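Local coordinates for maltose/maltodextrin-binding protein (PDB 2GH9), which binds maltotriose between its two lobes and probably delivers such short maltodextrins to an ABC transporter in the cell membrane, at residues L108-E113 / T289-R294; F149-G154 / K200-K205; N295-N300 / K310-Q315. All coordinates share one frame; numbering follows the deposited sequence.

Contacts 1 and 3 lie about 8 Å apart between centres and share helix 293-302: contact 1 sets the turn leading into that helix against strand 104-113, and contact 3 sets the helix against 310-315. Contact 2 is across the chain's centre, its own centre about 34 Å from that of contact 1, in the lobe built round the four-stranded sheet. Contacts 1 and 2 are buried, whereas contact 3 reaches the surface. Their chemistry follows: contact 1 is methyl against methyl, contact 2 adds a tyrosine hydroxyl and a guanidinium whose polar groups bond outside both segments, and contact 3 runs from an alanine to an exposed amide. Contact 1 alone includes a sugar-binding residue, Glu113.

Contact 1 (L108-E113 / T289-R294); sequences LPAFAE and TLVTGR. With GLC (alpha-D-glucopyranose), chain B.
Val291 faces strand 108-113 with both of its methyls, and each finds a different partner. CG2 meets the end of Leu108, at 4.1 Å from CD1, while CG1 lies 4.0 Å from CB of Ala110. The fork is set by the first torsion (chi1 -58°), which puts CG1 anti to the carbonyl carbon and CG2 between that carbon and the backbone N, spreading the branches toward two positions of the strand. Leu108 and Val291 cross at about a right angle, so they touch through their ends and not along their lengths. A beta-branched valine suits this place because its short fork presents two methyls close to the backbone, and alanine lets the backbones come close: the CA atoms of Ala110 and Val291 are 6.0 Å apart. Ala110 also lays its CB over one face of the Phe111 ring, toward the rim, and that ring in turn stacks on Phe299. Ala110 and Phe111 both pair with the single residue Gln269, which makes a classic beta bulge, an irregularity in the antiparallel pairing of strands 104-113 and 265-273 within the main sheet of this periplasmic binding protein. Beyond the bulge the strand runs to the sugar site. Glu113, extended past CG, accepts a hydrogen bond at OE2 from O2 of a glucose unit, 2.7 Å away. Gln269 NE2 binds the same oxygen and Arg305 forms a salt bridge with OE1, so both carboxylate oxygens are held, and the nearby positive charge probably favours the ionised form that accepts from the sugar hydroxyl.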
ATOM      1  N   LEU A 108      -0.059   8.801  13.825  1.00 25.54           N
ATOM      2  CA  LEU A 108      -1.506   9.030  13.765  1.00 24.66           C
ATOM      3  C   LEU A 108      -2.043   8.323  12.537  1.00 23.90           C
ATOM      4  O   LEU A 108      -1.728   8.756  11.431  1.00 22.22           O
ATOM      5  CB  LEU A 108      -1.821  10.516  13.657  1.00 24.19           C
ATOM      6  CG  LEU A 108      -1.232  11.423  14.743  1.00 24.92           C
ATOM      7  CD1 LEU A 108      -1.678  12.851  14.487  1.00 24.76           C
ATOM      8  CD2 LEU A 108      -1.649  10.944  16.110  1.00 27.09           C
ATOM      9  N   PRO A 109      -2.836   7.237  12.729  1.00 23.76           N
ATOM     10  CA  PRO A 109      -3.393   6.493  11.615  1.00 23.53           C
ATOM     11  C   PRO A 109      -4.411   7.340  10.863  1.00 23.87           C
ATOM     12  O   PRO A 109      -5.277   7.980  11.485  1.00 24.65           O
ATOM     13  CB  PRO A 109      -4.085   5.289  12.280  1.00 24.06           C
ATOM     14  CG  PRO A 109      -3.593   5.244  13.665  1.00 24.42           C
ATOM     15  CD  PRO A 109      -3.258   6.655  14.020  1.00 23.82           C
ATOM     16  N   ALA A 110      -4.307   7.356   9.538  1.00 22.73           N
ATOM     17  CA  ALA A 110      -5.112   8.267   8.736  1.00 22.63           C
ATOM     18  C   ALA A 110      -5.954   7.552   7.690  1.00 22.27           C
ATOM     19  O   ALA A 110      -7.176   7.730   7.649  1.00 22.72           O
ATOM     20  CB  ALA A 110      -4.211   9.339   8.091  1.00 21.97           C
ATOM     21  N   PHE A 111      -5.306   6.756   6.839  1.00 22.33           N
ATOM     22  CA  PHE A 111      -5.973   6.169   5.677  1.00 21.99           C
ATOM     23  C   PHE A 111      -5.678   4.692   5.538  1.00 22.04           C
ATOM     24  O   PHE A 111      -4.593   4.217   5.914  1.00 23.09           O
ATOM     25  CB  PHE A 111      -5.538   6.890   4.396  1.00 23.80           C
ATOM     26  CG  PHE A 111      -5.533   8.389   4.518  1.00 24.54           C
ATOM     27  CD1 PHE A 111      -6.725   9.087   4.619  1.00 26.49           C
ATOM     28  CD2 PHE A 111      -4.343   9.094   4.530  1.00 26.08           C
ATOM     29  CE1 PHE A 111      -6.725  10.479   4.760  1.00 24.89           C
ATOM     30  CE2 PHE A 111      -4.346  10.482   4.651  1.00 26.75           C
ATOM     31  CZ  PHE A 111      -5.545  11.164   4.767  1.00 25.28           C
ATOM     32  N   ALA A 112      -6.660   3.958   5.044  1.00 20.91           N
ATOM     33  CA  ALA A 112      -6.500   2.549   4.746  1.00 19.97           C
ATOM     34  C   ALA A 112      -6.549   2.368   3.243  1.00 18.70           C
ATOM     35  O   ALA A 112      -7.195   3.140   2.529  1.00 17.23           O
ATOM     36  CB  ALA A 112      -7.583   1.731   5.434  1.00 19.49           C
ATOM     37  N   GLU A 113      -5.851   1.346   2.759  1.00 18.33           N
ATOM     38  CA  GLU A 113      -5.721   1.127   1.336  1.00 18.07           C
ATOM     39  C   GLU A 113      -5.403  -0.326   1.056  1.00 18.45           C
ATOM     40  O   GLU A 113      -4.884  -1.032   1.899  1.00 17.97           O
ATOM     41  CB  GLU A 113      -4.581   1.979   0.798  1.00 18.36           C
ATOM     42  CG  GLU A 113      -3.227   1.666   1.454  1.00 17.41           C
ATOM     43  CD  GLU A 113      -2.167   2.679   1.142  1.00 16.97           C
ATOM     44  OE1 GLU A 113      -2.542   3.744   0.646  1.00 19.42           O
ATOM     45  OE2 GLU A 113      -0.951   2.407   1.364  1.00 18.41           O
ATOM     46  N   THR A 289      -4.089  18.509  12.719  1.00 27.36           N
ATOM     47  CA  THR A 289      -5.017  19.182  11.783  1.00 27.85           C
ATOM     48  C   THR A 289      -5.354  18.294  10.577  1.00 27.65           C
ATOM     49  O   THR A 289      -6.446  18.383  10.046  1.00 27.64           O
ATOM     50  CB  THR A 289      -4.502  20.568  11.257  1.00 28.25           C
ATOM     51  OG1 THR A 289      -3.329  20.410  10.421  1.00 29.11           O
ATOM     52  CG2 THR A 289      -4.212  21.528  12.425  1.00 29.32           C
ATOM     53  N   LEU A 290      -4.410  17.446  10.159  1.00 26.85           N
ATOM     54  CA  LEU A 290      -4.557  16.659   8.938  1.00 26.98           C
ATOM     55  C   LEU A 290      -5.505  15.466   9.095  1.00 27.18           C
ATOM     56  O   LEU A 290      -6.022  14.954   8.104  1.00 26.31           O
ATOM     57  CB  LEU A 290      -3.164  16.171   8.448  1.00 26.27           C
ATOM     58  CG  LEU A 290      -2.049  17.192   8.152  1.00 25.70           C
ATOM     59  CD1 LEU A 290      -0.711  16.489   7.791  1.00 24.36           C
ATOM     60  CD2 LEU A 290      -2.446  18.200   7.045  1.00 21.98           C
ATOM     61  N   VAL A 291      -5.739  15.023  10.330  1.00 27.39           N
ATOM     62  CA  VAL A 291      -6.475  13.785  10.579  1.00 28.15           C
ATOM     63  C   VAL A 291      -7.846  13.986  11.245  1.00 28.76           C
ATOM     64  O   VAL A 291      -8.467  13.027  11.700  1.00 28.66           O
ATOM     65  CB  VAL A 291      -5.623  12.743  11.389  1.00 28.23           C
ATOM     66  CG1 VAL A 291      -4.316  12.420  10.643  1.00 27.32           C
ATOM     67  CG2 VAL A 291      -5.357  13.217  12.822  1.00 27.54           C
ATOM     68  N   THR A 292      -8.334  15.223  11.259  1.00 29.73           N
ATOM     69  CA  THR A 292      -9.738  15.464  11.614  1.00 30.35           C
ATOM     70  C   THR A 292     -10.662  14.798  10.598  1.00 31.21           C
ATOM     71  O   THR A 292     -10.305  14.638   9.428  1.00 30.88           O
ATOM     72  CB  THR A 292     -10.092  16.967  11.666  1.00 30.22           C
ATOM     73  OG1 THR A 292     -10.080  17.510  10.342  1.00 30.50           O
ATOM     74  CG2 THR A 292      -9.118  17.722  12.546  1.00 30.37           C
ATOM     75  N   GLY A 293     -11.858  14.424  11.057  1.00 31.69           N
ATOM     76  CA  GLY A 293     -12.867  13.811  10.202  1.00 31.74           C
ATOM     77  C   GLY A 293     -13.023  14.505   8.856  1.00 32.29           C
ATOM     78  O   GLY A 293     -13.002  13.850   7.794  1.00 31.80           O
ATOM     79  N   ARG A 294     -13.173  15.829   8.910  1.00 32.35           N
ATOM     80  CA  ARG A 294     -13.355  16.668   7.737  1.00 32.39           C
ATOM     81  C   ARG A 294     -12.193  16.605   6.751  1.00 31.67           C
ATOM     82  O   ARG A 294     -12.398  16.570   5.527  1.00 30.76           O
ATOM     83  CB  ARG A 294     -13.559  18.116   8.189  1.00 33.19           C
ATOM     84  CG  ARG A 294     -14.041  19.060   7.119  1.00 34.44           C
ATOM     85  CD  ARG A 294     -14.584  20.351   7.743  1.00 37.01           C
ATOM     86  NE  ARG A 294     -15.709  20.050   8.646  1.00 41.53           N
ATOM     87  CZ  ARG A 294     -17.008  20.202   8.361  1.00 42.36           C
ATOM     88  NH1 ARG A 294     -17.408  20.703   7.187  1.00 42.72           N
ATOM     89  NH2 ARG A 294     -17.917  19.870   9.278  1.00 41.98           N
TER
HETATM   90  C1  GLC B   2       1.814   1.764  -2.640  1.00 15.32           C
HETATM   91  C2  GLC B   2       1.429   1.457  -1.205  1.00 15.94           C
HETATM   92  C3  GLC B   2       2.680   0.994  -0.426  1.00 16.40           C
HETATM   93  C4  GLC B   2       3.428  -0.134  -1.118  1.00 18.11           C
HETATM   94  C5  GLC B   2       3.691   0.226  -2.578  1.00 17.70           C
HETATM   95  C6  GLC B   2       4.297  -0.962  -3.335  1.00 18.26           C
HETATM   96  O2  GLC B   2       0.905   2.634  -0.583  1.00 16.86           O
HETATM   97  O3  GLC B   2       2.322   0.611   0.884  1.00 16.48           O
HETATM   98  O4  GLC B   2       4.673  -0.388  -0.436  1.00 19.54           O
HETATM   99  O5  GLC B   2       2.466   0.632  -3.231  1.00 14.21           O
HETATM  100  O6  GLC B   2       5.102  -0.543  -4.441  1.00 19.26           O

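Contact 2 (F149-G154 / K200-K205); sequences FLYNIG and KDLRFK
Leu202 and Tyr151 supply the apolar part of this contact. The leucine's CD1 sits 3.5 Å from the tyrosine OH and 3.8 Å from CE1, the two side chains crossing at about a right angle, so one methyl comes up obliquely to the hydroxyl-bearing end of the ring. Ile153 CD1 adds a looser approach, 4.4 Å from CB of Leu202. Within its own segment Ile153 lies over the same ring, its CA 3.6 Å above the plane near the rim.

The second kind of interaction is aliphatic against guanidinium. Ile153 lays CD1 over one face of the Arg203 group, and its CG2 is 3.5 Å from NH2. A bend at chi3 (-74°) turns the otherwise extended arginine toward the isoleucine. A flat cation suits this place: hydrocarbon can cover its face while its N-H groups bond around its margin, NH1 to the Ile356 carbonyl, NE to that of Val209 and NH2 weakly to that of Pro210.

The polar bonds likewise turn outward from the two segments. Tyr151 OH pairs with Asn159 OD1, and Asn159 ND2 with Ile153 O, so one asparagine holds both neighbours of Asn152. That residue centres an inverse gamma turn, closed by a weak Ile153 N to Tyr151 O bond, in the loop after outer strand 149-150 that packs on the last turns of helix 189-204, as in the alpha/beta lobes of periplasmic binding proteins.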
ATOM      1  N   PHE A 149      -5.120  -5.993 -19.550  1.00 28.84           N
ATOM      2  CA  PHE A 149      -4.659  -6.034 -18.169  1.00 28.16           C
ATOM      3  C   PHE A 149      -3.160  -5.809 -18.002  1.00 27.12           C
ATOM      4  O   PHE A 149      -2.326  -6.481 -18.621  1.00 28.02           O
ATOM      5  CB  PHE A 149      -5.045  -7.353 -17.500  1.00 27.65           C
ATOM      6  CG  PHE A 149      -4.505  -7.492 -16.115  1.00 27.51           C
ATOM      7  CD1 PHE A 149      -4.970  -6.664 -15.089  1.00 26.17           C
ATOM      8  CD2 PHE A 149      -3.535  -8.437 -15.817  1.00 27.16           C
ATOM      9  CE1 PHE A 149      -4.461  -6.780 -13.823  1.00 25.28           C
ATOM     10  CE2 PHE A 149      -3.038  -8.558 -14.531  1.00 26.43           C
ATOM     11  CZ  PHE A 149      -3.502  -7.726 -13.544  1.00 24.97           C
ATOM     12  N   LEU A 150      -2.823  -4.863 -17.123  1.00 25.79           N
ATOM     13  CA  LEU A 150      -1.462  -4.555 -16.799  1.00 25.71           C
ATOM     14  C   LEU A 150      -1.365  -4.259 -15.305  1.00 24.82           C
ATOM     15  O   LEU A 150      -2.331  -3.810 -14.698  1.00 24.17           O
ATOM     16  CB  LEU A 150      -0.963  -3.352 -17.606  1.00 25.88           C
ATOM     17  CG  LEU A 150      -0.766  -3.515 -19.129  1.00 27.13           C
ATOM     18  CD1 LEU A 150      -0.248  -2.178 -19.737  1.00 26.82           C
ATOM     19  CD2 LEU A 150       0.195  -4.675 -19.403  1.00 24.62           C
ATOM     20  N   TYR A 151      -0.197  -4.525 -14.742  1.00 24.29           N
ATOM     21  CA  TYR A 151       0.098  -4.179 -13.342  1.00 24.40           C
ATOM     22  C   TYR A 151       1.601  -4.257 -13.078  1.00 24.21           C
ATOM     23  O   TYR A 151       2.358  -4.786 -13.901  1.00 23.95           O
ATOM     24  CB  TYR A 151      -0.705  -5.071 -12.354  1.00 23.81           C
ATOM     25  CG  TYR A 151      -0.093  -6.421 -12.028  1.00 23.96           C
ATOM     26  CD1 TYR A 151       0.012  -7.408 -13.000  1.00 24.79           C
ATOM     27  CD2 TYR A 151       0.342  -6.727 -10.734  1.00 22.03           C
ATOM     28  CE1 TYR A 151       0.565  -8.632 -12.722  1.00 23.45           C
ATOM     29  CE2 TYR A 151       0.907  -7.971 -10.438  1.00 23.44           C
ATOM     30  CZ  TYR A 151       1.006  -8.921 -11.456  1.00 24.23           C
ATOM     31  OH  TYR A 151       1.531 -10.155 -11.238  1.00 24.40           O
ATOM     32  N   ASN A 152       2.017  -3.739 -11.924  1.00 23.45           N
ATOM     33  CA  ASN A 152       3.413  -3.792 -11.498  1.00 23.72           C
ATOM     34  C   ASN A 152       3.834  -5.217 -11.131  1.00 23.26           C
ATOM     35  O   ASN A 152       3.979  -5.564  -9.971  1.00 22.83           O
ATOM     36  CB  ASN A 152       3.640  -2.804 -10.339  1.00 23.29           C
ATOM     37  CG  ASN A 152       5.092  -2.545 -10.060  1.00 24.20           C
ATOM     38  OD1 ASN A 152       5.991  -3.050 -10.752  1.00 22.74           O
ATOM     39  ND2 ASN A 152       5.346  -1.727  -9.027  1.00 25.31           N
ATOM     40  N   ILE A 153       4.084  -6.023 -12.166  1.00 23.72           N
ATOM     41  CA  ILE A 153       4.273  -7.461 -12.038  1.00 22.66           C
ATOM     42  C   ILE A 153       5.459  -7.905 -11.187  1.00 23.14           C
ATOM     43  O   ILE A 153       5.427  -8.967 -10.567  1.00 22.27           O
ATOM     44  CB  ILE A 153       4.312  -8.109 -13.480  1.00 23.36           C
ATOM     45  CG1 ILE A 153       4.344  -9.633 -13.432  1.00 22.66           C
ATOM     46  CG2 ILE A 153       5.474  -7.567 -14.308  1.00 21.98           C
ATOM     47  CD1 ILE A 153       3.899 -10.264 -14.755  1.00 22.47           C
ATOM     48  N   GLY A 154       6.519  -7.104 -11.161  1.00 22.83           N
ATOM     49  CA  GLY A 154       7.680  -7.441 -10.381  1.00 22.71           C
ATOM     50  C   GLY A 154       7.575  -7.130  -8.906  1.00 22.29           C
ATOM     51  O   GLY A 154       8.394  -7.581  -8.144  1.00 21.55           O
ATOM     52  N   LYS A 200       4.417 -16.038 -13.524  1.00 27.26           N
ATOM     53  CA  LYS A 200       5.039 -16.349 -14.836  1.00 28.94           C
ATOM     54  C   LYS A 200       4.020 -16.507 -15.958  1.00 28.73           C
ATOM     55  O   LYS A 200       4.178 -15.933 -17.042  1.00 28.78           O
ATOM     56  CB  LYS A 200       5.901 -17.603 -14.766  1.00 28.91           C
ATOM     57  CG  LYS A 200       7.231 -17.368 -14.157  1.00 31.47           C
ATOM     58  CD  LYS A 200       8.050 -18.675 -14.020  1.00 31.57           C
ATOM     59  CE  LYS A 200       8.598 -19.187 -15.356  1.00 34.43           C
ATOM     60  NZ  LYS A 200       9.372 -20.458 -15.113  1.00 34.63           N
ATOM     61  N   ASP A 201       2.958 -17.260 -15.673  1.00 29.39           N
ATOM     62  CA  ASP A 201       1.926 -17.557 -16.658  1.00 28.92           C
ATOM     63  C   ASP A 201       1.242 -16.307 -17.150  1.00 29.03           C
ATOM     64  O   ASP A 201       0.772 -16.280 -18.276  1.00 27.99           O
ATOM     65  CB  ASP A 201       0.865 -18.528 -16.102  1.00 29.40           C
ATOM     66  CG  ASP A 201       1.398 -19.933 -15.856  1.00 30.64           C
ATOM     67  OD1 ASP A 201       2.524 -20.264 -16.293  1.00 30.37           O
ATOM     68  OD2 ASP A 201       0.675 -20.726 -15.207  1.00 31.87           O
ATOM     69  N   LEU A 202       1.146 -15.283 -16.295  1.00 29.24           N
ATOM     70  CA  LEU A 202       0.562 -13.996 -16.683  1.00 29.26           C
ATOM     71  C   LEU A 202       1.334 -13.395 -17.870  1.00 29.18           C
ATOM     72  O   LEU A 202       0.795 -12.618 -18.641  1.00 28.65           O
ATOM     73  CB  LEU A 202       0.534 -13.007 -15.481  1.00 28.79           C
ATOM     74  CG  LEU A 202      -0.535 -13.238 -14.386  1.00 27.65           C
ATOM     75  CD1 LEU A 202      -0.411 -12.250 -13.219  1.00 25.78           C
ATOM     76  CD2 LEU A 202      -1.937 -13.145 -14.963  1.00 25.73           C
ATOM     77  N   ARG A 203       2.604 -13.754 -17.994  1.00 30.60           N
ATOM     78  CA  ARG A 203       3.402 -13.304 -19.135  1.00 31.44           C
ATOM     79  C   ARG A 203       3.487 -14.382 -20.212  1.00 31.66           C
ATOM     80  O   ARG A 203       3.118 -14.139 -21.331  1.00 32.28           O
ATOM     81  CB  ARG A 203       4.799 -12.905 -18.687  1.00 31.47           C
ATOM     82  CG  ARG A 203       5.708 -12.392 -19.808  1.00 31.43           C
ATOM     83  CD  ARG A 203       6.966 -11.788 -19.207  1.00 31.76           C
ATOM     84  NE  ARG A 203       6.673 -10.489 -18.596  1.00 32.31           N
ATOM     85  CZ  ARG A 203       7.460  -9.847 -17.735  1.00 31.43           C
ATOM     86  NH1 ARG A 203       8.611 -10.368 -17.349  1.00 34.22           N
ATOM     87  NH2 ARG A 203       7.082  -8.672 -17.248  1.00 30.79           N
ATOM     88  N   PHE A 204       3.951 -15.573 -19.855  1.00 32.69           N
ATOM     89  CA  PHE A 204       4.358 -16.560 -20.866  1.00 32.68           C
ATOM     90  C   PHE A 204       3.258 -17.504 -21.369  1.00 32.97           C
ATOM     91  O   PHE A 204       3.437 -18.188 -22.396  1.00 32.73           O
ATOM     92  CB  PHE A 204       5.517 -17.381 -20.327  1.00 33.09           C
ATOM     93  CG  PHE A 204       6.700 -16.557 -19.919  1.00 34.42           C
ATOM     94  CD1 PHE A 204       7.303 -15.687 -20.829  1.00 34.80           C
ATOM     95  CD2 PHE A 204       7.211 -16.634 -18.622  1.00 34.87           C
ATOM     96  CE1 PHE A 204       8.407 -14.915 -20.448  1.00 34.60           C
ATOM     97  CE2 PHE A 204       8.302 -15.864 -18.239  1.00 34.10           C
ATOM     98  CZ  PHE A 204       8.901 -15.008 -19.157  1.00 33.92           C
ATOM     99  N   LYS A 205       2.150 -17.592 -20.639  1.00 32.63           N
ATOM    100  CA  LYS A 205       1.053 -18.461 -21.047  1.00 32.49           C
ATOM    101  C   LYS A 205      -0.117 -17.626 -21.489  1.00 32.07           C
ATOM    102  O   LYS A 205      -0.636 -17.805 -22.588  1.00 30.98           O
ATOM    103  CB  LYS A 205       0.602 -19.385 -19.917  1.00 32.51           C
ATOM    104  CG  LYS A 205      -0.550 -20.301 -20.344  1.00 33.28           C
ATOM    105  CD  LYS A 205      -1.194 -21.031 -19.196  1.00 33.82           C
ATOM    106  CE  LYS A 205      -0.248 -22.004 -18.524  1.00 34.54           C
ATOM    107  NZ  LYS A 205      -1.042 -22.938 -17.642  1.00 36.47           N
TER

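Contact 3 (N295-N300 / K310-Q315); sequences NLVAFN and KSAVKQ
Val297 is the hub on helix 293-302, and its CG2 methyl meets two residues of helix 310-315 that lie one turn apart, Ala312 and Gln315. The compact half is the alanine: its CB lies 4.0 Å from CG2, and the CA atoms of Val297 and Ala312 are only 6.3 Å apart. A bare methyl suits this position, where the two helix backbones come close. Valine suits the other side, being broad at CB and able to present its branches close to the backbone; at chi1 168° CG1 is anti to the backbone N, leaving CG2 beside that N. Beneath this pair, the link between the helices turns inward: Ala312 also touches Pro307 of strand 306-307, and Leu296 packs on Pro307 and on Ala110 of strand 104-113. The whole is a helix, a short strand and a second helix in sequence, the strand pairing antiparallel with 104-113 so that both helices ride on the main sheet of one lobe. Toward solvent the packing changes in kind. Gln315 stretches out fully, with chi1 and chi2 both near 180°, and crosses Val297 at about a right angle, bringing the flat side of its amide over CG2. The methyl lies 3.9 Å from NE2 and 4.1 Å from OE1; a methyl offers the amide no polar partner, and the touch is van der Waals. Glutamine fits such a rim, since its long chain can shield a partly exposed valine while its amide remains compatible with water.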
ATOM      1  N   ASN A 295     -10.973  16.618   7.276  1.00 30.54           N
ATOM      2  CA  ASN A 295      -9.798  16.518   6.412  1.00 30.06           C
ATOM      3  C   ASN A 295      -9.597  15.110   5.817  1.00 29.14           C
ATOM      4  O   ASN A 295      -9.206  14.979   4.663  1.00 28.80           O
ATOM      5  CB  ASN A 295      -8.541  17.010   7.118  1.00 29.65           C
ATOM      6  CG  ASN A 295      -8.132  18.388   6.659  1.00 30.56           C
ATOM      7  OD1 ASN A 295      -8.403  18.780   5.521  1.00 34.80           O
ATOM      8  ND2 ASN A 295      -7.475  19.120   7.515  1.00 32.11           N
ATOM      9  N   LEU A 296      -9.881  14.076   6.601  1.00 28.82           N
ATOM     10  CA  LEU A 296      -9.833  12.713   6.084  1.00 28.31           C
ATOM     11  C   LEU A 296     -10.816  12.512   4.924  1.00 28.05           C
ATOM     12  O   LEU A 296     -10.459  11.876   3.921  1.00 26.98           O
ATOM     13  CB  LEU A 296     -10.107  11.707   7.188  1.00 28.50           C
ATOM     14  CG  LEU A 296      -9.051  11.599   8.288  1.00 28.72           C
ATOM     15  CD1 LEU A 296      -9.483  10.550   9.268  1.00 29.51           C
ATOM     16  CD2 LEU A 296      -7.648  11.294   7.755  1.00 27.60           C
ATOM     17  N   VAL A 297     -12.023  13.081   5.055  1.00 26.99           N
ATOM     18  CA  VAL A 297     -13.046  13.024   4.013  1.00 26.93           C
ATOM     19  C   VAL A 297     -12.574  13.787   2.784  1.00 26.27           C
ATOM     20  O   VAL A 297     -12.660  13.272   1.680  1.00 26.49           O
ATOM     21  CB  VAL A 297     -14.462  13.556   4.478  1.00 27.07           C
ATOM     22  CG1 VAL A 297     -15.386  13.756   3.277  1.00 27.70           C
ATOM     23  CG2 VAL A 297     -15.127  12.603   5.439  1.00 28.19           C
ATOM     24  N   ALA A 298     -12.047  14.994   2.988  1.00 25.47           N
ATOM     25  CA  ALA A 298     -11.509  15.806   1.907  1.00 25.10           C
ATOM     26  C   ALA A 298     -10.427  15.060   1.131  1.00 24.18           C
ATOM     27  O   ALA A 298     -10.444  15.017  -0.100  1.00 23.07           O
ATOM     28  CB  ALA A 298     -10.945  17.101   2.465  1.00 25.74           C
ATOM     29  N   PHE A 299      -9.506  14.439   1.855  1.00 23.10           N
ATOM     30  CA  PHE A 299      -8.452  13.677   1.202  1.00 23.21           C
ATOM     31  C   PHE A 299      -9.047  12.549   0.350  1.00 21.98           C
ATOM     32  O   PHE A 299      -8.601  12.334  -0.754  1.00 22.93           O
ATOM     33  CB  PHE A 299      -7.471  13.138   2.251  1.00 22.54           C
ATOM     34  CG  PHE A 299      -6.186  12.587   1.678  1.00 23.09           C
ATOM     35  CD1 PHE A 299      -5.234  13.436   1.122  1.00 21.60           C
ATOM     36  CD2 PHE A 299      -5.911  11.226   1.727  1.00 21.87           C
ATOM     37  CE1 PHE A 299      -4.042  12.949   0.635  1.00 23.63           C
ATOM     38  CE2 PHE A 299      -4.675  10.718   1.232  1.00 22.73           C
ATOM     39  CZ  PHE A 299      -3.750  11.569   0.706  1.00 21.64           C
ATOM     40  N   ASN A 300     -10.051  11.837   0.849  1.00 23.06           N
ATOM     41  CA  ASN A 300     -10.682  10.765   0.074  1.00 23.06           C
ATOM     42  C   ASN A 300     -11.308  11.312  -1.189  1.00 23.70           C
ATOM     43  O   ASN A 300     -11.210  10.717  -2.263  1.00 23.18           O
ATOM     44  CB  ASN A 300     -11.733  10.029   0.906  1.00 23.42           C
ATOM     45  CG  ASN A 300     -12.541   9.002   0.080  1.00 22.97           C
ATOM     46  OD1 ASN A 300     -13.585   9.323  -0.439  1.00 22.71           O
ATOM     47  ND2 ASN A 300     -12.009   7.793  -0.077  1.00 20.90           N
ATOM     48  N   LYS A 310     -13.829   5.731  12.041  1.00 31.63           N
ATOM     49  CA  LYS A 310     -15.171   5.124  11.980  1.00 32.86           C
ATOM     50  C   LYS A 310     -16.224   6.136  11.541  1.00 33.51           C
ATOM     51  O   LYS A 310     -16.985   5.903  10.602  1.00 33.30           O
ATOM     52  CB  LYS A 310     -15.586   4.570  13.336  1.00 33.28           C
ATOM     53  CG  LYS A 310     -14.826   3.350  13.813  1.00 33.85           C
ATOM     54  CD  LYS A 310     -15.433   2.877  15.125  1.00 34.11           C
ATOM     55  CE  LYS A 310     -14.440   2.150  16.019  1.00 35.91           C
ATOM     56  NZ  LYS A 310     -14.945   1.977  17.435  1.00 35.25           N
ATOM     57  N   SER A 311     -16.252   7.259  12.252  1.00 34.75           N
ATOM     58  CA  SER A 311     -17.142   8.395  11.970  1.00 35.28           C
ATOM     59  C   SER A 311     -17.096   8.843  10.495  1.00 35.85           C
ATOM     60  O   SER A 311     -18.130   8.887   9.808  1.00 35.42           O
ATOM     61  CB  SER A 311     -16.747   9.551  12.912  1.00 35.55           C
ATOM     62  OG  SER A 311     -17.315  10.792  12.550  1.00 38.05           O
ATOM     63  N   ALA A 312     -15.893   9.181  10.018  1.00 35.92           N
ATOM     64  CA  ALA A 312     -15.700   9.638   8.646  1.00 36.19           C
ATOM     65  C   ALA A 312     -16.071   8.566   7.607  1.00 36.59           C
ATOM     66  O   ALA A 312     -16.633   8.888   6.564  1.00 36.30           O
ATOM     67  CB  ALA A 312     -14.253  10.116   8.448  1.00 36.08           C
ATOM     68  N   VAL A 313     -15.783   7.298   7.900  1.00 37.01           N
ATOM     69  CA  VAL A 313     -16.134   6.193   6.990  1.00 37.92           C
ATOM     70  C   VAL A 313     -17.656   6.036   6.781  1.00 38.34           C
ATOM     71  O   VAL A 313     -18.119   5.890   5.641  1.00 37.94           O
ATOM     72  CB  VAL A 313     -15.538   4.828   7.469  1.00 37.82           C
ATOM     73  CG1 VAL A 313     -16.514   3.693   7.263  1.00 38.42           C
ATOM     74  CG2 VAL A 313     -14.245   4.535   6.749  1.00 38.47           C
ATOM     75  N   LYS A 314     -18.414   6.047   7.879  1.00 38.84           N
ATOM     76  CA  LYS A 314     -19.876   5.956   7.813  1.00 38.98           C
ATOM     77  C   LYS A 314     -20.435   7.116   7.001  1.00 38.68           C
ATOM     78  O   LYS A 314     -21.386   6.953   6.246  1.00 38.37           O
ATOM     79  CB  LYS A 314     -20.486   5.971   9.221  1.00 39.55           C
ATOM     80  CG  LYS A 314     -21.977   5.672   9.259  1.00 39.69           C
ATOM     81  CD  LYS A 314     -22.553   6.001  10.624  1.00 40.45           C
ATOM     82  CE  LYS A 314     -23.909   5.336  10.863  1.00 42.67           C
ATOM     83  NZ  LYS A 314     -24.319   5.370  12.315  1.00 42.27           N
ATOM     84  N   GLN A 315     -19.820   8.282   7.152  1.00 38.77           N
ATOM     85  CA  GLN A 315     -20.219   9.463   6.404  1.00 38.77           C
ATOM     86  C   GLN A 315     -20.111   9.233   4.881  1.00 38.74           C
ATOM     87  O   GLN A 315     -20.985   9.663   4.113  1.00 38.31           O
ATOM     88  CB  GLN A 315     -19.390  10.661   6.863  1.00 38.81           C
ATOM     89  CG  GLN A 315     -19.725  11.968   6.156  1.00 39.07           C
ATOM     90  CD  GLN A 315     -18.891  13.129   6.665  1.00 39.73           C
ATOM     91  OE1 GLN A 315     -18.426  13.138   7.822  1.00 40.75           O
ATOM     92  NE2 GLN A 315     -18.691  14.120   5.802  1.00 39.14           N
TER